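Local coordinates for Non-structural protein 3 (Porcine deltacoronavirus, PDB 6LN0) that probably cleaves the viral polyprotein with its papain-like peptidase and, through its macro domain, may bind ADP-ribose or related groups, at residues P70-D74 and C85-V89; A333-T337 and C360-V365; T237-W242 and P292-A297. All blocks are in the same frame, centred on the assembly; numbering follows the deposited sequence.

Contact 1: P70-D74 and C85-V89; sequences PLTTD and CILHV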
# COMPACT_ATOMS: atom_id res chain seq x y z
N PRO A 70 -1.18 -46.68 -5.05
CA PRO A 70 -0.47 -46.32 -6.29
C PRO A 70 0.53 -47.39 -6.68
O PRO A 70 1.15 -48.02 -5.83
CB PRO A 70 0.24 -45.01 -5.94
CG PRO A 70 -0.38 -44.56 -4.64
CD PRO A 70 -0.81 -45.80 -3.93
N LEU A 71 0.67 -47.59 -7.99
CA LEU A 71 1.57 -48.58 -8.56
C LEU A 71 2.56 -47.89 -9.49
O LEU A 71 2.16 -47.06 -10.31
CB LEU A 71 0.77 -49.64 -9.31
CG LEU A 71 1.49 -50.37 -10.45
CD1 LEU A 71 2.56 -51.24 -9.85
CD2 LEU A 71 0.51 -51.21 -11.28
N THR A 72 3.84 -48.22 -9.37
CA THR A 72 4.80 -47.72 -10.34
C THR A 72 5.10 -48.80 -11.36
O THR A 72 5.22 -49.98 -11.03
CB THR A 72 6.12 -47.25 -9.71
OG1 THR A 72 5.84 -46.29 -8.70
CG2 THR A 72 6.97 -46.59 -10.78
N THR A 73 5.27 -48.38 -12.60
CA THR A 73 5.45 -49.26 -13.71
C THR A 73 6.51 -48.68 -14.63
O THR A 73 6.67 -47.45 -14.70
CB THR A 73 4.09 -49.42 -14.42
OG1 THR A 73 3.32 -50.40 -13.72
CG2 THR A 73 4.24 -49.86 -15.79
N ASP A 74 7.26 -49.55 -15.29
CA ASP A 74 8.15 -49.13 -16.35
C ASP A 74 7.33 -48.48 -17.46
O ASP A 74 6.12 -48.64 -17.55
CB ASP A 74 8.93 -50.33 -16.87
CG ASP A 74 10.10 -49.95 -17.76
OD1 ASP A 74 9.86 -49.50 -18.89
OD2 ASP A 74 11.26 -50.12 -17.33
N CYS A 85 9.06 -43.73 -16.32
CA CYS A 85 8.14 -44.70 -15.74
C CYS A 85 6.74 -44.10 -15.71
O CYS A 85 6.53 -42.91 -16.00
CB CYS A 85 8.59 -45.12 -14.35
SG CYS A 85 8.68 -43.71 -13.22
N ILE A 86 5.77 -44.94 -15.34
CA ILE A 86 4.35 -44.61 -15.32
C ILE A 86 3.83 -44.88 -13.91
O ILE A 86 4.04 -45.96 -13.37
CB ILE A 86 3.56 -45.43 -16.36
CG1 ILE A 86 3.94 -44.98 -17.76
CG2 ILE A 86 2.05 -45.30 -16.15
CD1 ILE A 86 3.60 -46.00 -18.85
N LEU A 87 3.15 -43.90 -13.34
CA LEU A 87 2.62 -44.00 -11.99
C LEU A 87 1.10 -44.02 -12.08
O LEU A 87 0.51 -43.19 -12.77
CB LEU A 87 3.14 -42.82 -11.15
CG LEU A 87 2.71 -42.63 -9.70
CD1 LEU A 87 2.89 -43.89 -8.90
CD2 LEU A 87 3.49 -41.46 -9.07
N HIS A 88 0.48 -44.97 -11.39
CA HIS A 88 -0.96 -45.19 -11.48
C HIS A 88 -1.59 -44.80 -10.16
O HIS A 88 -1.18 -45.30 -9.11
CB HIS A 88 -1.31 -46.65 -11.79
CG HIS A 88 -0.68 -47.17 -13.04
ND1 HIS A 88 0.66 -47.48 -13.12
CD2 HIS A 88 -1.21 -47.44 -14.26
CE1 HIS A 88 0.93 -47.92 -14.34
NE2 HIS A 88 -0.18 -47.90 -15.05
N VAL A 89 -2.63 -43.97 -10.23
CA VAL A 89 -3.41 -43.59 -9.05
C VAL A 89 -4.88 -43.52 -9.41
O VAL A 89 -5.26 -43.16 -10.53
CB VAL A 89 -2.92 -42.26 -8.48
CG1 VAL A 89 -1.62 -42.48 -7.77
CG2 VAL A 89 -2.76 -41.25 -9.61

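Contact 2: A333-T337 and C360-V365; sequences ACCNT and CMKCDV. With ZN (zinc ion), chain B.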
# COMPACT_ATOMS: atom_id res chain seq x y z
N ALA A 333 20.38 44.69 18.37
CA ALA A 333 20.53 45.87 19.21
C ALA A 333 21.67 45.71 20.20
O ALA A 333 22.33 46.69 20.56
CB ALA A 333 19.23 46.15 19.95
N CYS A 334 21.97 44.48 20.60
CA CYS A 334 23.02 44.27 21.59
C CYS A 334 24.41 44.53 21.02
O CYS A 334 25.23 45.21 21.67
CB CYS A 334 22.93 42.85 22.14
SG CYS A 334 22.74 41.64 20.84
N CYS A 335 24.72 44.04 19.82
CA CYS A 335 26.08 44.23 19.31
C CYS A 335 26.15 44.63 17.84
O CYS A 335 27.24 44.62 17.27
CB CYS A 335 26.90 42.95 19.52
SG CYS A 335 26.16 41.41 18.95
N ASN A 336 25.03 45.00 17.20
CA ASN A 336 25.02 45.35 15.77
C ASN A 336 25.69 44.30 14.89
O ASN A 336 26.53 44.59 14.03
CB ASN A 336 25.63 46.74 15.58
CG ASN A 336 24.88 47.78 16.37
OD1 ASN A 336 25.25 48.10 17.51
ND2 ASN A 336 23.76 48.27 15.82
N THR A 337 25.32 43.04 15.13
CA THR A 337 25.68 41.96 14.22
C THR A 337 24.60 41.81 13.16
O THR A 337 23.41 41.88 13.47
CB THR A 337 25.89 40.68 15.02
OG1 THR A 337 27.03 40.85 15.86
CG2 THR A 337 26.11 39.47 14.08
N CYS A 360 21.02 36.30 20.40
CA CYS A 360 22.39 36.61 19.99
C CYS A 360 23.33 35.63 20.66
O CYS A 360 23.45 35.61 21.89
CB CYS A 360 22.77 38.04 20.37
SG CYS A 360 24.50 38.40 19.88
N MET A 361 24.02 34.82 19.86
CA MET A 361 24.98 33.87 20.42
C MET A 361 26.18 34.57 21.01
O MET A 361 26.72 34.11 22.03
CB MET A 361 25.42 32.86 19.35
CG MET A 361 25.62 33.43 17.98
SD MET A 361 25.42 32.20 16.63
CE MET A 361 23.88 31.38 17.07
N LYS A 362 26.58 35.70 20.43
CA LYS A 362 27.77 36.40 20.92
C LYS A 362 27.59 36.87 22.36
O LYS A 362 28.42 36.57 23.23
CB LYS A 362 28.10 37.58 20.01
CG LYS A 362 28.53 37.15 18.60
CD LYS A 362 28.77 38.36 17.71
CE LYS A 362 29.09 37.95 16.28
NZ LYS A 362 29.36 39.14 15.42
N CYS A 363 26.51 37.61 22.64
CA CYS A 363 26.25 38.23 23.94
C CYS A 363 25.37 37.38 24.85
O CYS A 363 25.16 37.77 26.01
CB CYS A 363 25.55 39.58 23.76
SG CYS A 363 26.11 40.68 22.43
N ASP A 364 24.80 36.30 24.34
CA ASP A 364 23.93 35.42 25.12
C ASP A 364 22.78 36.20 25.76
O ASP A 364 22.62 36.21 26.98
CB ASP A 364 24.72 34.65 26.17
CG ASP A 364 23.87 33.62 26.89
OD1 ASP A 364 22.89 33.14 26.27
OD2 ASP A 364 24.18 33.31 28.07
N VAL A 365 21.98 36.84 24.91
CA VAL A 365 20.77 37.54 25.33
C VAL A 365 19.74 37.44 24.21
O VAL A 365 20.08 37.28 23.04
CB VAL A 365 21.02 39.04 25.65
CG1 VAL A 365 21.75 39.19 26.95
CG2 VAL A 365 21.80 39.68 24.52
ZN ZN B . 24.74 40.62 20.53

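Contact 3: T237-W242 and P292-A297; sequences TCHHKW and PNRFVA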
# COMPACT_ATOMS: atom_id res chain seq x y z
N THR A 237 -8.28 12.91 4.54
CA THR A 237 -8.84 14.15 5.10
C THR A 237 -9.39 15.08 4.03
O THR A 237 -10.20 15.96 4.34
CB THR A 237 -7.78 14.86 5.95
OG1 THR A 237 -7.22 13.94 6.90
CG2 THR A 237 -8.37 16.04 6.72
N CYS A 238 -9.02 14.88 2.77
CA CYS A 238 -9.60 15.65 1.68
C CYS A 238 -11.10 15.43 1.53
O CYS A 238 -11.77 16.22 0.84
CB CYS A 238 -8.85 15.30 0.39
SG CYS A 238 -7.35 16.21 0.30
N HIS A 239 -11.64 14.40 2.15
CA HIS A 239 -13.06 14.10 2.07
C HIS A 239 -13.90 14.82 3.12
O HIS A 239 -15.13 14.85 3.00
CB HIS A 239 -13.29 12.59 2.16
CG HIS A 239 -12.76 11.83 0.98
ND1 HIS A 239 -13.58 11.32 0.00
CD2 HIS A 239 -11.49 11.53 0.61
CE1 HIS A 239 -12.84 10.73 -0.92
NE2 HIS A 239 -11.57 10.84 -0.57
N HIS A 240 -13.27 15.39 4.14
CA HIS A 240 -14.02 16.14 5.14
C HIS A 240 -14.71 17.33 4.51
O HIS A 240 -14.12 18.05 3.69
CB HIS A 240 -13.10 16.60 6.26
CG HIS A 240 -13.72 16.54 7.61
ND1 HIS A 240 -14.04 17.67 8.34
CD2 HIS A 240 -14.08 15.48 8.38
CE1 HIS A 240 -14.55 17.32 9.50
NE2 HIS A 240 -14.59 16.00 9.55
N LYS A 241 -15.97 17.55 4.88
CA LYS A 241 -16.69 18.75 4.43
C LYS A 241 -16.48 19.87 5.44
O LYS A 241 -16.64 19.66 6.65
CB LYS A 241 -18.18 18.45 4.23
CG LYS A 241 -18.45 17.24 3.29
CD LYS A 241 -19.83 17.31 2.59
CE LYS A 241 -20.25 15.96 1.96
NZ LYS A 241 -20.13 15.91 0.46
N TRP A 242 -16.07 21.04 4.96
CA TRP A 242 -15.92 22.22 5.80
C TRP A 242 -16.73 23.36 5.23
O TRP A 242 -17.13 23.35 4.06
CB TRP A 242 -14.47 22.71 5.90
CG TRP A 242 -13.43 21.70 6.21
CD1 TRP A 242 -12.59 21.10 5.32
CD2 TRP A 242 -13.05 21.22 7.51
NE1 TRP A 242 -11.73 20.26 5.98
CE2 TRP A 242 -11.99 20.31 7.33
CE3 TRP A 242 -13.51 21.46 8.81
CZ2 TRP A 242 -11.39 19.64 8.39
CZ3 TRP A 242 -12.91 20.78 9.86
CH2 TRP A 242 -11.86 19.89 9.64
N PRO A 292 -11.91 24.65 0.78
CA PRO A 292 -10.92 24.50 1.85
C PRO A 292 -10.33 23.10 1.97
O PRO A 292 -9.42 22.89 2.79
CB PRO A 292 -11.73 24.86 3.09
CG PRO A 292 -13.12 24.38 2.75
CD PRO A 292 -13.29 24.54 1.27
N ASN A 293 -10.78 22.14 1.18
CA ASN A 293 -10.55 20.74 1.53
C ASN A 293 -9.08 20.36 1.44
O ASN A 293 -8.52 19.81 2.40
CB ASN A 293 -11.41 19.84 0.66
CG ASN A 293 -12.82 19.72 1.18
OD1 ASN A 293 -13.38 20.67 1.72
ND2 ASN A 293 -13.40 18.53 1.05
N ARG A 294 -8.44 20.65 0.32
CA ARG A 294 -7.06 20.19 0.16
C ARG A 294 -6.13 20.91 1.13
O ARG A 294 -5.35 20.28 1.85
CB ARG A 294 -6.63 20.35 -1.29
CG ARG A 294 -7.32 19.34 -2.19
CD ARG A 294 -7.22 19.67 -3.67
NE ARG A 294 -5.95 19.22 -4.22
CZ ARG A 294 -5.13 19.97 -4.96
NH1 ARG A 294 -5.46 21.21 -5.28
NH2 ARG A 294 -3.98 19.47 -5.40
N PHE A 295 -6.24 22.25 1.18
CA PHE A 295 -5.36 23.06 2.02
C PHE A 295 -5.45 22.65 3.48
O PHE A 295 -4.43 22.50 4.16
CB PHE A 295 -5.74 24.52 1.85
CG PHE A 295 -4.81 25.49 2.52
CD1 PHE A 295 -3.44 25.45 2.27
CD2 PHE A 295 -5.30 26.48 3.35
CE1 PHE A 295 -2.58 26.35 2.86
CE2 PHE A 295 -4.45 27.41 3.95
CZ PHE A 295 -3.09 27.35 3.70
N VAL A 296 -6.66 22.43 3.98
CA VAL A 296 -6.85 22.03 5.38
C VAL A 296 -6.32 20.63 5.62
O VAL A 296 -5.73 20.36 6.67
CB VAL A 296 -8.35 22.14 5.75
CG1 VAL A 296 -8.57 21.53 7.10
CG2 VAL A 296 -8.79 23.61 5.77
N ALA A 297 -6.57 19.72 4.68
CA ALA A 297 -6.05 18.36 4.83
C ALA A 297 -4.53 18.37 4.85
O ALA A 297 -3.90 17.67 5.66
CB ALA A 297 -6.57 17.48 3.69

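Contact 1: P70-D74 and C85-V89
The two strands form an antiparallel beta hairpin at the edge of the macro domain sheet. Strand 71-74 is outermost within this chain, and 85-89 lies between it and strand 29-34. Two hydrogen-bonded pairs join them. In one, Leu-71 N donates to His-88 O (3.1 Å) and His-88 N to Leu-71 O (2.9 Å). In the other, Thr-73 N donates to Ile-86 O (2.8 Å) and Ile-86 N to Thr-73 O (2.7 Å). Between them, Thr-72 and Leu-87 make a non-hydrogen-bonded pair; the backbone of Leu-87 bonds instead to Leu-31 and Asn-33. Asp-74 turns from the partner strand: OD1 takes the NH of Phe-76 and OD2 a salt bridge from Lys-79. Pro-70, which has no NH to give, packs its CB on Val-89 CG1 at 3.6 Å. Both ring nitrogens of His-88 are used. NE2 is hydrogen-bonded to the Tyr-57 hydroxyl of helix 55-64, while ND1 donates to Leu-71 O at 3.2 Å, so that carbonyl accepts two bonds from His-88.

Contact 2: A333-T337 and C360-V365
Four cysteine thiolates hold a zinc ion between two turns, a Cys4 site as in the fingers subdomain of coronavirus papain-like peptidases. Each SG, of Cys-334, Cys-335, Cys-360 and Cys-363, lies 2.3 Å from ZN. The sulfurs are roughly evenly spaced, as in a tetrahedron. The adjacent pair Cys-334 and Cys-335 both take the p rotamer, and the bend of the chain brings both sulfurs to one metal. Cys-360 is t and Cys-363 is m, so the two ends of the CxxC turn converge on the ion. Within that turn Cys-363 N donates to Cys-360 SG at 3.5 Å. Lys-362 is m at chi1 and t from there on. Its extended chain passes the site, with CD 4.2 Å from Cys-335 SG, and NZ donates to Thr-337 OG1 at 2.9 Å. Beside the site, Val-365 CG2 touches Cys-334 CB at 4.1 Å. Asp-364 and Val-365 both face Cys-360 in a G1 beta bulge. The two turns link neighbouring strands of one sheet. The turn at 333-337 joins strand 327-332 to strand 338-346. The turn at 360-365 joins strand 358-360 to strand 365-371, which pairs with 327-332.

Contact 3: T237-W242 and P292-A297
Ala-297 leaves a shallow hollow on the first turns of helix 293-302. Thr-237 settles there, its CB 3.7 Å from Ala-297 CB, and the two CA atoms come within 5.1 Å. Cys-238 lies next to it. Its SG is 3.7 Å from Ala-297 CB and 4.0 Å from Arg-294 CG, so the sulfur rests over residues one helical turn apart. Arg-294 itself points away and forms a salt bridge with Glu-286. Asn-293 is the bump on the helix. The end of its side chain reaches the flank of the type I beta turn from Thr-237 to His-240. ND2 fits between two carbonyls: it donates to Cys-238 O at 2.8 Å and also lies 2.8 Å from His-240 O. This joins the end of helix 228-237 to the start of helix 293-302, within the helical part of the papain-like peptidase that probably corresponds to its thumb. Further along, Trp-242 is the large knob of the loop. Its CB meets Pro-292 CG at 3.8 Å, and its ring atom CZ2 packs on Val-296 CG1 at 3.6 Å. Leu-253, Asn-259 and Val-307 also touch the Trp-242 side chain. At the ring edge, Trp-242 CD1 comes to 3.7 Å from Asn-293 OD1.

The contacts are spread along an elongated chain and none touches another. Contact 1 belongs to the macro domain. Contacts 2 and 3 belong to the papain-like peptidase part, on the opposite side of the chain's centre from contact 1. The centres of contacts 1 and 2 are 95 Å apart, and those of contacts 1 and 3 are 69 Å apart. A small mixed sheet, strands 168-173 to 209-212, lies between and is probably the ubiquitin-like domain. Within the peptidase, contact 3 closes in sequence before contact 2 opens. Their centres are 44 Å apart and their nearest atoms about 30 Å. The zinc of contact 2 is therefore remote from the helices joined in contact 3.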